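Local coordinates for ATPase associated with various cellular activities, AAA_5 (Staphylothermus marinus, PDB 6N0S), which probably hydrolyses ATP as the McrB motor of a restriction system and is represented here by its N-terminal domain, a PUA-like EVE fold, at residues 17-21 against 60-65; 29-33 against 164-168; 73-79 against 137-143. All coordinates share one frame; numbering follows the deposited sequence.

Contact 1 (17-21 against 60-65)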
ATOM      1  N   ASN A  17       4.707  -2.453  -3.889  1.00 34.05           N
ATOM      2  CA  ASN A  17       4.621  -1.684  -5.140  1.00 32.41           C
ATOM      3  C   ASN A  17       5.552  -2.376  -6.143  1.00 31.63           C
ATOM      4  O   ASN A  17       6.758  -2.133  -6.166  1.00 36.44           O
ATOM      5  CB  ASN A  17       5.006  -0.236  -4.893  1.00 37.19           C
ATOM      6  CG  ASN A  17       4.064   0.465  -3.916  1.00 37.28           C
ATOM      7  OD1 ASN A  17       3.030   0.970  -4.312  1.00 37.29           O
ATOM      8  ND2 ASN A  17       4.425   0.484  -2.628  1.00 41.07           N
ATOM      9  N   ASN A  18       4.993  -3.311  -6.908  1.00 39.93           N
ATOM     10  CA  ASN A  18       5.760  -4.216  -7.757  1.00 44.49           C
ATOM     11  C   ASN A  18       5.694  -3.894  -9.242  1.00 43.53           C
ATOM     12  O   ASN A  18       6.288  -4.619 -10.040  1.00 43.60           O
ATOM     13  CB  ASN A  18       5.247  -5.641  -7.571  1.00 45.22           C
ATOM     14  CG  ASN A  18       6.329  -6.589  -7.142  1.00 54.45           C
ATOM     15  OD1 ASN A  18       7.128  -6.289  -6.248  1.00 55.35           O
ATOM     16  ND2 ASN A  18       6.379  -7.746  -7.793  1.00 64.61           N
ATOM     17  N   TRP A  19       4.947  -2.883  -9.645  1.00 41.61           N
ATOM     18  CA  TRP A  19       4.694  -2.623 -11.050  1.00 43.45           C
ATOM     19  C   TRP A  19       5.443  -1.368 -11.464  1.00 40.92           C
ATOM     20  O   TRP A  19       5.795  -0.533 -10.627  1.00 41.42           O
ATOM     21  CB  TRP A  19       3.183  -2.495 -11.315  1.00 39.61           C
ATOM     22  CG  TRP A  19       2.407  -3.759 -10.912  1.00 42.23           C
ATOM     23  CD1 TRP A  19       1.785  -3.997  -9.704  1.00 43.40           C
ATOM     24  CD2 TRP A  19       2.195  -4.949 -11.705  1.00 47.07           C
ATOM     25  NE1 TRP A  19       1.208  -5.252  -9.707  1.00 50.34           N
ATOM     26  CE2 TRP A  19       1.446  -5.857 -10.911  1.00 44.92           C
ATOM     27  CE3 TRP A  19       2.561  -5.335 -12.999  1.00 46.16           C
ATOM     28  CZ2 TRP A  19       1.050  -7.102 -11.376  1.00 45.22           C
ATOM     29  CZ3 TRP A  19       2.162  -6.580 -13.465  1.00 53.70           C
ATOM     30  CH2 TRP A  19       1.420  -7.455 -12.652  1.00 51.47           C
ATOM     31  N   ILE A  20       5.705  -1.236 -12.771  1.00 41.13           N
ATOM     32  CA  ILE A  20       6.406  -0.043 -13.250  1.00 40.30           C
ATOM     33  C   ILE A  20       5.548   1.164 -12.926  1.00 43.27           C
ATOM     34  O   ILE A  20       4.329   1.143 -13.120  1.00 48.80           O
ATOM     35  CB  ILE A  20       6.692  -0.131 -14.760  1.00 47.45           C
ATOM     36  CG1 ILE A  20       7.665  -1.263 -15.069  1.00 53.56           C
ATOM     37  CG2 ILE A  20       7.284   1.225 -15.295  1.00 49.10           C
ATOM     38  CD1 ILE A  20       7.574  -1.746 -16.496  1.00 54.70           C
ATOM     39  N   LEU A  21       6.172   2.209 -12.411  1.00 42.44           N
ATOM     40  CA  LEU A  21       5.473   3.416 -12.013  1.00 45.10           C
ATOM     41  C   LEU A  21       6.214   4.627 -12.550  1.00 41.47           C
ATOM     42  O   LEU A  21       7.432   4.592 -12.674  1.00 38.21           O
ATOM     43  CB  LEU A  21       5.390   3.532 -10.485  1.00 42.22           C
ATOM     44  CG  LEU A  21       4.452   2.568  -9.777  1.00 52.45           C
ATOM     45  CD1 LEU A  21       4.623   2.742  -8.273  1.00 49.45           C
ATOM     46  CD2 LEU A  21       3.007   2.798 -10.225  1.00 54.96           C
ATOM     47  N   TYR A  60       7.100  -0.890   0.483  1.00 33.53           N
ATOM     48  CA  TYR A  60       8.109  -1.672  -0.220  1.00 29.86           C
ATOM     49  C   TYR A  60       7.981  -1.448  -1.723  1.00 34.11           C
ATOM     50  O   TYR A  60       6.868  -1.356  -2.262  1.00 31.57           O
ATOM     51  CB  TYR A  60       7.923  -3.172   0.110  1.00 34.79           C
ATOM     52  CG  TYR A  60       8.764  -4.116  -0.716  1.00 33.22           C
ATOM     53  CD1 TYR A  60      10.078  -4.384  -0.375  1.00 37.49           C
ATOM     54  CD2 TYR A  60       8.240  -4.750  -1.823  1.00 37.25           C
ATOM     55  CE1 TYR A  60      10.845  -5.256  -1.109  1.00 39.27           C
ATOM     56  CE2 TYR A  60       8.997  -5.628  -2.565  1.00 43.90           C
ATOM     57  CZ  TYR A  60      10.305  -5.862  -2.212  1.00 39.26           C
ATOM     58  OH  TYR A  60      11.070  -6.719  -2.958  1.00 48.97           O
ATOM     59  N   ILE A  61       9.123  -1.448  -2.398  1.00 30.85           N
ATOM     60  CA  ILE A  61       9.228  -1.194  -3.818  1.00 37.97           C
ATOM     61  C   ILE A  61       9.842  -2.432  -4.448  1.00 30.20           C
ATOM     62  O   ILE A  61      10.941  -2.834  -4.062  1.00 37.75           O
ATOM     63  CB  ILE A  61      10.111   0.042  -4.080  1.00 39.74           C
ATOM     64  CG1 ILE A  61       9.637   1.234  -3.249  1.00 38.42           C
ATOM     65  CG2 ILE A  61      10.121   0.387  -5.500  1.00 48.01           C
ATOM     66  CD1 ILE A  61       8.271   1.766  -3.584  1.00 42.25           C
ATOM     67  N   GLY A  62       9.145  -3.039  -5.408  1.00 36.73           N
ATOM     68  CA  GLY A  62       9.725  -4.146  -6.158  1.00 44.09           C
ATOM     69  C   GLY A  62      10.764  -3.670  -7.182  1.00 46.33           C
ATOM     70  O   GLY A  62      10.865  -2.495  -7.519  1.00 44.50           O
ATOM     71  N   SER A  63      11.543  -4.622  -7.708  1.00 49.37           N
ATOM     72  CA  SER A  63      12.635  -4.267  -8.619  1.00 51.32           C
ATOM     73  C   SER A  63      12.130  -3.546  -9.866  1.00 54.77           C
ATOM     74  O   SER A  63      12.793  -2.633 -10.371  1.00 57.28           O
ATOM     75  CB  SER A  63      13.413  -5.517  -9.025  1.00 53.94           C
ATOM     76  OG  SER A  63      12.545  -6.617  -9.197  1.00 59.70           O
ATOM     77  N   ARG A  64      10.960  -3.931 -10.378  1.00 49.07           N
ATOM     78  CA  ARG A  64      10.442  -3.254 -11.559  1.00 48.90           C
ATOM     79  C   ARG A  64       9.920  -1.859 -11.255  1.00 49.84           C
ATOM     80  O   ARG A  64       9.701  -1.086 -12.188  1.00 49.71           O
ATOM     81  CB  ARG A  64       9.330  -4.089 -12.197  1.00 45.17           C
ATOM     82  CG  ARG A  64       9.802  -5.454 -12.611  1.00 52.75           C
ATOM     83  CD  ARG A  64       8.946  -6.043 -13.724  1.00 51.98           C
ATOM     84  NE  ARG A  64       7.519  -5.878 -13.476  1.00 53.78           N
ATOM     85  CZ  ARG A  64       6.796  -6.669 -12.689  1.00 49.04           C
ATOM     86  NH1 ARG A  64       7.367  -7.673 -12.038  1.00 46.37           N
ATOM     87  NH2 ARG A  64       5.497  -6.447 -12.550  1.00 47.25           N
ATOM     88  N   ALA A  65       9.678  -1.519  -9.986  1.00 45.61           N
ATOM     89  CA  ALA A  65       9.025  -0.250  -9.692  1.00 47.25           C
ATOM     90  C   ALA A  65       9.983   0.932  -9.758  1.00 53.66           C
ATOM     91  O   ALA A  65       9.532   2.077  -9.905  1.00 57.49           O
ATOM     92  CB  ALA A  65       8.367  -0.310  -8.317  1.00 44.43           C
TER
HETATM   93  O   HOH W   1       8.895  -5.516  -9.093  1.00 45.23           O
HETATM   94  O   HOH W   2       9.707  -7.793  -5.545  1.00 50.20           O

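Contact 2 (29-33 against 164-168)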
ATOM      1  N   LEU A  29       0.662   8.130   0.730  1.00 32.46           N
ATOM      2  CA  LEU A  29      -0.567   8.903   0.797  1.00 35.46           C
ATOM      3  C   LEU A  29      -1.832   8.065   0.868  1.00 37.46           C
ATOM      4  O   LEU A  29      -2.810   8.475   1.516  1.00 37.58           O
ATOM      5  CB  LEU A  29      -0.656   9.820  -0.426  1.00 37.82           C
ATOM      6  CG  LEU A  29       0.473  10.813  -0.579  1.00 38.15           C
ATOM      7  CD1 LEU A  29       0.218  11.622  -1.857  1.00 36.53           C
ATOM      8  CD2 LEU A  29       0.583  11.712   0.639  1.00 39.06           C
ATOM      9  N   THR A  30      -1.879   6.940   0.162  1.00 37.50           N
ATOM     10  CA  THR A  30      -3.068   6.100   0.190  1.00 33.47           C
ATOM     11  C   THR A  30      -2.672   4.655  -0.002  1.00 33.92           C
ATOM     12  O   THR A  30      -1.542   4.336  -0.375  1.00 33.21           O
ATOM     13  CB  THR A  30      -4.100   6.453  -0.894  1.00 41.71           C
ATOM     14  OG1 THR A  30      -3.580   6.090  -2.181  1.00 38.36           O
ATOM     15  CG2 THR A  30      -4.450   7.924  -0.877  1.00 38.77           C
ATOM     16  N   LEU A  31      -3.637   3.797   0.324  1.00 32.31           N
ATOM     17  CA  LEU A  31      -3.696   2.403  -0.079  1.00 37.67           C
ATOM     18  C   LEU A  31      -4.984   2.224  -0.848  1.00 33.52           C
ATOM     19  O   LEU A  31      -6.045   2.632  -0.375  1.00 34.33           O
ATOM     20  CB  LEU A  31      -3.711   1.447   1.119  1.00 33.00           C
ATOM     21  CG  LEU A  31      -2.603   1.593   2.163  1.00 30.08           C
ATOM     22  CD1 LEU A  31      -2.823   0.544   3.292  1.00 33.10           C
ATOM     23  CD2 LEU A  31      -1.216   1.457   1.580  1.00 30.67           C
ATOM     24  N   TRP A  32      -4.903   1.592  -2.004  1.00 30.89           N
ATOM     25  CA  TRP A  32      -6.120   1.404  -2.773  1.00 34.45           C
ATOM     26  C   TRP A  32      -5.899   0.258  -3.737  1.00 32.42           C
ATOM     27  O   TRP A  32      -4.764  -0.082  -4.072  1.00 33.22           O
ATOM     28  CB  TRP A  32      -6.488   2.704  -3.505  1.00 34.99           C
ATOM     29  CG  TRP A  32      -5.596   3.038  -4.643  1.00 29.49           C
ATOM     30  CD1 TRP A  32      -4.450   3.779  -4.604  1.00 36.22           C
ATOM     31  CD2 TRP A  32      -5.783   2.660  -5.997  1.00 33.88           C
ATOM     32  NE1 TRP A  32      -3.907   3.880  -5.854  1.00 33.13           N
ATOM     33  CE2 TRP A  32      -4.710   3.196  -6.732  1.00 35.25           C
ATOM     34  CE3 TRP A  32      -6.753   1.903  -6.661  1.00 34.02           C
ATOM     35  CZ2 TRP A  32      -4.578   3.011  -8.102  1.00 36.23           C
ATOM     36  CZ3 TRP A  32      -6.624   1.711  -8.014  1.00 37.64           C
ATOM     37  CH2 TRP A  32      -5.544   2.265  -8.732  1.00 42.44           C
ATOM     38  N   GLY A  33      -6.995  -0.337  -4.168  1.00 33.10           N
ATOM     39  CA  GLY A  33      -6.917  -1.490  -5.037  1.00 37.25           C
ATOM     40  C   GLY A  33      -8.307  -2.004  -5.340  1.00 36.17           C
ATOM     41  O   GLY A  33      -9.303  -1.560  -4.765  1.00 34.05           O
ATOM     42  N   ARG A 164       0.962 -10.189  -4.224  1.00 34.56           N
ATOM     43  CA  ARG A 164       0.232  -9.515  -3.164  1.00 34.99           C
ATOM     44  C   ARG A 164       0.381  -8.014  -3.281  1.00 35.01           C
ATOM     45  O   ARG A 164       1.370  -7.519  -3.800  1.00 27.17           O
ATOM     46  CB  ARG A 164       0.756  -9.950  -1.796  1.00 40.37           C
ATOM     47  CG  ARG A 164       0.682 -11.459  -1.547  1.00 39.79           C
ATOM     48  CD  ARG A 164      -0.691 -11.894  -1.269  1.00 38.05           C
ATOM     49  NE  ARG A 164      -0.728 -13.311  -0.917  1.00 37.45           N
ATOM     50  CZ  ARG A 164      -1.862 -13.957  -0.650  1.00 37.71           C
ATOM     51  NH1 ARG A 164      -3.032 -13.302  -0.703  1.00 33.49           N
ATOM     52  NH2 ARG A 164      -1.840 -15.255  -0.361  1.00 39.55           N
ATOM     53  N   TYR A 165      -0.575  -7.294  -2.699  1.00 36.98           N
ATOM     54  CA  TYR A 165      -0.488  -5.850  -2.554  1.00 39.47           C
ATOM     55  C   TYR A 165      -0.261  -5.436  -1.106  1.00 35.28           C
ATOM     56  O   TYR A 165       0.598  -4.602  -0.832  1.00 31.78           O
ATOM     57  CB  TYR A 165      -1.767  -5.177  -3.117  1.00 39.46           C
ATOM     58  CG  TYR A 165      -1.846  -3.673  -2.859  1.00 34.67           C
ATOM     59  CD1 TYR A 165      -0.804  -2.824  -3.187  1.00 34.64           C
ATOM     60  CD2 TYR A 165      -2.974  -3.118  -2.271  1.00 35.45           C
ATOM     61  CE1 TYR A 165      -0.884  -1.478  -2.934  1.00 33.35           C
ATOM     62  CE2 TYR A 165      -3.054  -1.781  -2.008  1.00 36.42           C
ATOM     63  CZ  TYR A 165      -2.009  -0.962  -2.346  1.00 37.70           C
ATOM     64  OH  TYR A 165      -2.081   0.380  -2.080  1.00 35.11           O
ATOM     65  N   LEU A 166      -1.000  -6.000  -0.162  1.00 31.40           N
ATOM     66  CA  LEU A 166      -0.814  -5.727   1.260  1.00 32.24           C
ATOM     67  C   LEU A 166      -0.573  -7.028   2.005  1.00 40.06           C
ATOM     68  O   LEU A 166      -1.361  -7.968   1.869  1.00 32.29           O
ATOM     69  CB  LEU A 166      -2.032  -5.030   1.841  1.00 33.25           C
ATOM     70  CG  LEU A 166      -2.354  -3.694   1.207  1.00 36.31           C
ATOM     71  CD1 LEU A 166      -3.784  -3.225   1.550  1.00 37.84           C
ATOM     72  CD2 LEU A 166      -1.320  -2.706   1.682  1.00 35.64           C
ATOM     73  N   VAL A 167       0.516  -7.090   2.771  1.00 35.28           N
ATOM     74  CA  VAL A 167       0.791  -8.300   3.543  1.00 28.70           C
ATOM     75  C   VAL A 167       1.046  -7.952   5.007  1.00 32.17           C
ATOM     76  O   VAL A 167       1.645  -6.905   5.309  1.00 30.43           O
ATOM     77  CB  VAL A 167       1.980  -9.082   2.954  1.00 33.55           C
ATOM     78  CG1 VAL A 167       1.628  -9.624   1.542  1.00 32.90           C
ATOM     79  CG2 VAL A 167       3.215  -8.194   2.894  1.00 36.43           C
ATOM     80  N   PRO A 168       0.620  -8.811   5.925  1.00 32.66           N
ATOM     81  CA  PRO A 168       0.864  -8.607   7.352  1.00 27.66           C
ATOM     82  C   PRO A 168       2.279  -9.014   7.704  1.00 29.13           C
ATOM     83  O   PRO A 168       2.821  -9.953   7.124  1.00 28.03           O
ATOM     84  CB  PRO A 168      -0.161  -9.565   7.994  1.00 32.09           C
ATOM     85  CG  PRO A 168      -0.171 -10.699   7.059  1.00 31.15           C
ATOM     86  CD  PRO A 168       0.004 -10.126   5.676  1.00 31.94           C
TER

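Contact 3 (73-79 against 137-143)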
ATOM      1  N   PHE A  73      12.716  -1.195   1.199  1.00 35.71           N
ATOM      2  CA  PHE A  73      11.683  -0.564   1.997  1.00 35.55           C
ATOM      3  C   PHE A  73      12.065   0.904   2.107  1.00 34.36           C
ATOM      4  O   PHE A  73      13.151   1.220   2.595  1.00 33.94           O
ATOM      5  CB  PHE A  73      11.572  -1.233   3.368  1.00 32.85           C
ATOM      6  CG  PHE A  73      11.321  -2.708   3.284  1.00 30.79           C
ATOM      7  CD1 PHE A  73      12.374  -3.589   3.185  1.00 35.37           C
ATOM      8  CD2 PHE A  73      10.044  -3.201   3.278  1.00 33.49           C
ATOM      9  CE1 PHE A  73      12.165  -4.956   3.090  1.00 37.26           C
ATOM     10  CE2 PHE A  73       9.812  -4.593   3.194  1.00 34.04           C
ATOM     11  CZ  PHE A  73      10.874  -5.449   3.075  1.00 32.72           C
ATOM     12  N   ILE A  74      11.187   1.795   1.666  1.00 31.82           N
ATOM     13  CA  ILE A  74      11.574   3.194   1.541  1.00 38.84           C
ATOM     14  C   ILE A  74      11.045   4.092   2.660  1.00 38.01           C
ATOM     15  O   ILE A  74      11.583   5.185   2.865  1.00 40.71           O
ATOM     16  CB  ILE A  74      11.167   3.777   0.164  1.00 36.26           C
ATOM     17  CG1 ILE A  74       9.642   3.788  -0.019  1.00 41.02           C
ATOM     18  CG2 ILE A  74      11.913   3.038  -0.973  1.00 39.34           C
ATOM     19  CD1 ILE A  74       9.229   4.624  -1.251  1.00 42.07           C
ATOM     20  N   GLY A  75      10.007   3.682   3.369  1.00 36.23           N
ATOM     21  CA  GLY A  75       9.469   4.535   4.414  1.00 31.51           C
ATOM     22  C   GLY A  75       8.274   3.883   5.060  1.00 31.74           C
ATOM     23  O   GLY A  75       7.906   2.748   4.723  1.00 31.55           O
ATOM     24  N   GLU A  76       7.649   4.622   5.974  1.00 32.83           N
ATOM     25  CA  GLU A  76       6.476   4.092   6.647  1.00 37.16           C
ATOM     26  C   GLU A  76       5.487   5.198   6.945  1.00 34.29           C
ATOM     27  O   GLU A  76       5.820   6.378   6.911  1.00 35.10           O
ATOM     28  CB  GLU A  76       6.872   3.346   7.929  1.00 37.42           C
ATOM     29  CG  GLU A  76       7.739   4.122   8.904  1.00 43.56           C
ATOM     30  CD  GLU A  76       7.949   3.335  10.184  1.00 45.60           C
ATOM     31  OE1 GLU A  76       7.040   3.393  11.052  1.00 43.12           O
ATOM     32  OE2 GLU A  76       8.982   2.631  10.273  1.00 40.63           O
ATOM     33  N   SER A  77       4.247   4.797   7.200  1.00 31.03           N
ATOM     34  CA  SER A  77       3.158   5.720   7.462  1.00 36.63           C
ATOM     35  C   SER A  77       2.195   5.074   8.442  1.00 36.26           C
ATOM     36  O   SER A  77       2.415   3.955   8.912  1.00 36.75           O
ATOM     37  CB  SER A  77       2.433   6.111   6.174  1.00 33.89           C
ATOM     38  OG  SER A  77       1.878   4.964   5.597  1.00 39.27           O
ATOM     39  N   VAL A  78       1.075   5.749   8.676  1.00 34.58           N
ATOM     40  CA  VAL A  78       0.101   5.358   9.686  1.00 41.43           C
ATOM     41  C   VAL A  78      -1.275   5.321   9.033  1.00 38.91           C
ATOM     42  O   VAL A  78      -1.643   6.231   8.282  1.00 39.15           O
ATOM     43  CB  VAL A  78       0.113   6.332  10.890  1.00 48.22           C
ATOM     44  CG1 VAL A  78      -0.958   5.983  11.883  1.00 51.78           C
ATOM     45  CG2 VAL A  78       1.460   6.292  11.596  1.00 49.02           C
ATOM     46  N   LEU A  79      -2.016   4.256   9.295  1.00 36.56           N
ATOM     47  CA  LEU A  79      -3.387   4.093   8.828  1.00 37.84           C
ATOM     48  C   LEU A  79      -4.301   4.111  10.053  1.00 42.17           C
ATOM     49  O   LEU A  79      -4.347   3.134  10.807  1.00 41.10           O
ATOM     50  CB  LEU A  79      -3.512   2.786   8.043  1.00 36.66           C
ATOM     51  CG  LEU A  79      -4.912   2.261   7.745  1.00 40.69           C
ATOM     52  CD1 LEU A  79      -5.719   3.273   7.161  1.00 45.17           C
ATOM     53  CD2 LEU A  79      -4.857   1.070   6.788  1.00 46.84           C
ATOM     54  N   LEU A 137      -3.867   7.424   4.339  1.00 31.37           N
ATOM     55  CA  LEU A 137      -2.734   7.352   5.247  1.00 36.30           C
ATOM     56  C   LEU A 137      -2.358   8.742   5.764  1.00 40.07           C
ATOM     57  O   LEU A 137      -2.777   9.770   5.229  1.00 39.05           O
ATOM     58  CB  LEU A 137      -1.520   6.752   4.532  1.00 32.83           C
ATOM     59  CG  LEU A 137      -1.770   5.366   3.922  1.00 37.25           C
ATOM     60  CD1 LEU A 137      -0.573   4.932   3.097  1.00 40.46           C
ATOM     61  CD2 LEU A 137      -2.087   4.354   5.013  1.00 37.98           C
ATOM     62  N   ALA A 138      -1.453   8.754   6.743  1.00 42.87           N
ATOM     63  CA  ALA A 138      -0.954   9.979   7.353  1.00 41.96           C
ATOM     64  C   ALA A 138       0.467   9.742   7.810  1.00 40.32           C
ATOM     65  O   ALA A 138       0.856   8.603   8.076  1.00 38.47           O
ATOM     66  CB  ALA A 138      -1.777  10.406   8.564  1.00 44.02           C
ATOM     67  N   GLU A 139       1.240  10.831   7.882  1.00 38.77           N
ATOM     68  CA  GLU A 139       2.555  10.874   8.527  1.00 37.33           C
ATOM     69  C   GLU A 139       3.602  10.071   7.793  1.00 35.56           C
ATOM     70  O   GLU A 139       4.573   9.636   8.401  1.00 36.64           O
ATOM     71  CB  GLU A 139       2.489  10.391   9.986  1.00 40.46           C
ATOM     72  CG  GLU A 139       1.367  11.017  10.848  1.00 44.91           C
ATOM     73  CD  GLU A 139       1.184  10.315  12.229  1.00 60.86           C
ATOM     74  OE1 GLU A 139       2.168   9.765  12.789  1.00 61.51           O
ATOM     75  OE2 GLU A 139       0.040  10.302  12.750  1.00 54.40           O
ATOM     76  N   TYR A 140       3.448   9.854   6.489  1.00 41.11           N
ATOM     77  CA  TYR A 140       4.505   9.184   5.739  1.00 39.54           C
ATOM     78  C   TYR A 140       5.848   9.834   6.037  1.00 44.53           C
ATOM     79  O   TYR A 140       5.970  11.057   6.062  1.00 41.44           O
ATOM     80  CB  TYR A 140       4.250   9.231   4.220  1.00 38.09           C
ATOM     81  CG  TYR A 140       5.396   8.592   3.489  1.00 39.97           C
ATOM     82  CD1 TYR A 140       5.562   7.211   3.495  1.00 36.89           C
ATOM     83  CD2 TYR A 140       6.347   9.363   2.815  1.00 38.43           C
ATOM     84  CE1 TYR A 140       6.627   6.633   2.870  1.00 35.86           C
ATOM     85  CE2 TYR A 140       7.417   8.771   2.189  1.00 38.09           C
ATOM     86  CZ  TYR A 140       7.542   7.411   2.222  1.00 35.11           C
ATOM     87  OH  TYR A 140       8.598   6.795   1.605  1.00 39.80           O
ATOM     88  N   ARG A 141       6.868   9.013   6.265  1.00 41.22           N
ATOM     89  CA  ARG A 141       8.210   9.539   6.396  1.00 42.87           C
ATOM     90  C   ARG A 141       9.153   8.579   5.701  1.00 41.41           C
ATOM     91  O   ARG A 141       9.114   7.366   5.924  1.00 35.95           O
ATOM     92  CB  ARG A 141       8.582   9.742   7.872  1.00 52.02           C
ATOM     93  CG  ARG A 141       9.659  10.825   8.137  1.00 64.18           C
ATOM     94  CD  ARG A 141       9.231  12.292   7.798  1.00 60.35           C
ATOM     95  NE  ARG A 141       8.131  12.790   8.640  1.00 60.92           N
ATOM     96  CZ  ARG A 141       7.487  13.954   8.462  1.00 70.38           C
ATOM     97  NH1 ARG A 141       7.805  14.781   7.468  1.00 55.89           N
ATOM     98  NH2 ARG A 141       6.506  14.302   9.281  1.00 72.53           N
ATOM     99  N   LYS A 142       9.983   9.134   4.849  1.00 35.09           N
ATOM    100  CA  LYS A 142      10.942   8.385   4.067  1.00 42.76           C
ATOM    101  C   LYS A 142      12.118   8.003   4.939  1.00 47.88           C
ATOM    102  O   LYS A 142      12.623   8.828   5.694  1.00 48.96           O
ATOM    103  CB  LYS A 142      11.413   9.240   2.882  1.00 42.45           C
ATOM    104  CG  LYS A 142      12.441   8.588   1.954  1.00 46.30           C
ATOM    105  CD  LYS A 142      13.024   9.607   0.934  1.00 50.60           C
ATOM    106  CE  LYS A 142      14.102   8.980   0.030  1.00 54.58           C
ATOM    107  NZ  LYS A 142      13.720   7.685  -0.617  1.00 60.28           N
ATOM    108  N   TYR A 143      12.568   6.752   4.820  1.00 39.32           N
ATOM    109  CA  TYR A 143      13.763   6.341   5.547  1.00 42.14           C
ATOM    110  C   TYR A 143      14.969   7.092   4.990  1.00 47.50           C
ATOM    111  O   TYR A 143      15.150   7.192   3.772  1.00 43.17           O
ATOM    112  CB  TYR A 143      14.011   4.831   5.436  1.00 45.82           C
ATOM    113  CG  TYR A 143      12.982   3.929   6.151  1.00 40.32           C
ATOM    114  CD1 TYR A 143      12.469   4.270   7.391  1.00 37.84           C
ATOM    115  CD2 TYR A 143      12.539   2.731   5.567  1.00 37.67           C
ATOM    116  CE1 TYR A 143      11.535   3.461   8.033  1.00 40.68           C
ATOM    117  CE2 TYR A 143      11.627   1.920   6.201  1.00 34.84           C
ATOM    118  CZ  TYR A 143      11.126   2.278   7.436  1.00 36.38           C
ATOM    119  OH  TYR A 143      10.191   1.454   8.059  1.00 39.84           O
TER
HETATM  120  O   HOH W   3      13.988   5.594   1.590  1.00 42.69           O

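Contact 1 (17-21 against 60-65)
Asn17 grips Tyr60 O twice, and the double hold shows how a side chain can reinforce a strand pairing at its end. Its backbone N donates from one face of the carbonyl plane (2.9 Å from Asn17 N to Tyr60 O), while the side-chain amide arrives from the opposite face, with Asn17 ND2 3.1 Å from Tyr60 O. The amide can do so because CG stands beside the backbone N, anti to the carbonyl carbon (chi1 -62°), and the acceptor ends up close to the amide plane. An alanine in place of Asn17 has no amide, so Tyr60 O would keep just the backbone donor of this residue, and the Glu15 carboxylate, which ND2 also serves, would probably be left without this mate and freer to turn. The next link of this parallel pairing is nearly straight, running 2.7 Å from Gly62 N to Asn17 O, and Ala65 CB packs against the same oxygen. Beyond the strand ends, Trp19 and Arg64 run alongside each other and point the same way, with ring and guanidinium planes 79° apart. Trp19 CE3 lies at the guanidinium edge, 3.2 Å from Arg64 NH2. Asn18 O sits over one guanidinium face, badly angled for a hydrogen bond, and instead accepts one from a water that in turn accepts from Arg64 N. A second water joins Asn18 OD1 to Tyr60 OH. Strands 12-17 and 54-61 are neighbours in the five-stranded mixed sheet; Trp19 and Leu21 reach helix 110-124 at Ile123 and Tyr116, while the Tyr60 ring meets Phe73 of strand 72-80.

Contact 2 (29-33 against 164-168)
The Tyr165 ring carries this contact, and it touches Leu31 and Trp32 mainly with its phenol end. Leu166 CD2 rests over one ring face, offset toward the rim. At the edge, near the ring plane, is Leu31 CA, 3.3 Å from Tyr165 OH. Trp32 O approaches more obliquely and lies 3.2 Å from Tyr165 CE2. The hydroxyl accepts a hydrogen bond from the Trp32 backbone, with Trp32 N 3.1 Å from Tyr165 OH and an N-H...O angle of 153°. It is also hydrogen-bonded to Glu15 OE2, presumably as donor, so that this one oxygen links a backbone amide to a carboxylate. Tyr165 reaches that far because its ring extends anti to the backbone N (chi1 173°), away from its own chain and toward strand 30-34. No strand pairing is involved: the CA atoms of Leu31 and Leu166 are 8.7 Å apart, and side chains bridge two sheets, the three-stranded one bordered by strand 30-34 and the mixed one bordered by strand 166-169. Such side-chain bridging is an instance of how separate sheets are joined through a common core, here in the EVE-like domain. Beside the phenol, the two leucines cross obliquely, with Leu31 CD1 3.9 Å from Leu166 CD2, and Leu31 CD2 also lies 3.9 Å from Tyr165 OH. The Trp32 indole departs on the far side, against Trp92, Ile95 and Leu99 of helix 92-105, and its NE1 is bonded to Tyr116 OH. Behind the tyrosine, Glu41 OE1 accepts from both Tyr165 N and Leu166 N.

Contact 3 (73-79 against 137-143)
An antiparallel strand pair interrupted by a beta bulge joins Glu76 to Arg141 and Val78 to Ala138, the register slipping by one residue between these two hydrogen-bonded pairs. The extra residue is accommodated near Glu139, whose backbone has left-handed helical values (phi 68°). On one side of the bulge the bond from Arg141 N to Glu76 O measures 2.9 Å; on the other, Val78 N lies 2.9 Å from Ala138 O. Toward the other end, Tyr143 turns its ring across Gly75: Gly75 CA sits 3.8 Å from the Tyr143 ring centroid, almost on the ring normal, in a CH-pi contact. At the edge of the same ring, Tyr143 OH donates to Glu76 OE2 over 2.8 Å, meeting the anti side of the carboxylate, whose plane is turned 81° from the ring. Hydrogen bonds between Glu76 OE1 and Tyr174 OH and between Glu76 OE2 and His178 ND1 help to fix the carboxylate's rotation. Tyr140 has CG anti to the backbone N (chi1 177°), which carries its ring past Glu76 and Gly75 until Tyr140 OH lies 3.6 Å from Ile74 CG1, the two side chains crossing at about a right angle. Ser77 CB faces the edge of this ring, whereas Ser77 OG, bonded to His59 NE2, packs 3.5 Å from Leu137 CD1. A water holds Ile74 O, Tyr143 O and Lys142 NZ together. Strand 138-148 borders the mixed sheet; strand 72-80 lies between it and strand 54-61, with helix 171-178 placing Ile177 against Phe73 and Tyr143, and Leu31 of strand 30-34 touching Leu79 and Leu137.

How the contacts relate
All three contacts reach the five-stranded mixed sheet, yet each represents a different way of using it. Contacts 1 and 3 are partly buried and rest on backbone pairing, parallel in the first and antiparallel in the third. Waters enter both; Arg64 brings its charge to the rim of contact 1, while in contact 3 the Glu76 carboxylate belongs to the pairing itself. Strands 54-61 and 72-80, one from each, are neighbours, and Ile61 CG1 packs 3.7 Å from Ile74 CG2. Contact 2 is the buried one, its centre about 3 Å from the chain centre, and depends on side chains spanning two sheets. A probable hydrogen bond, 3.2 Å from Leu137 N to Leu29 O, joins it to contact 3.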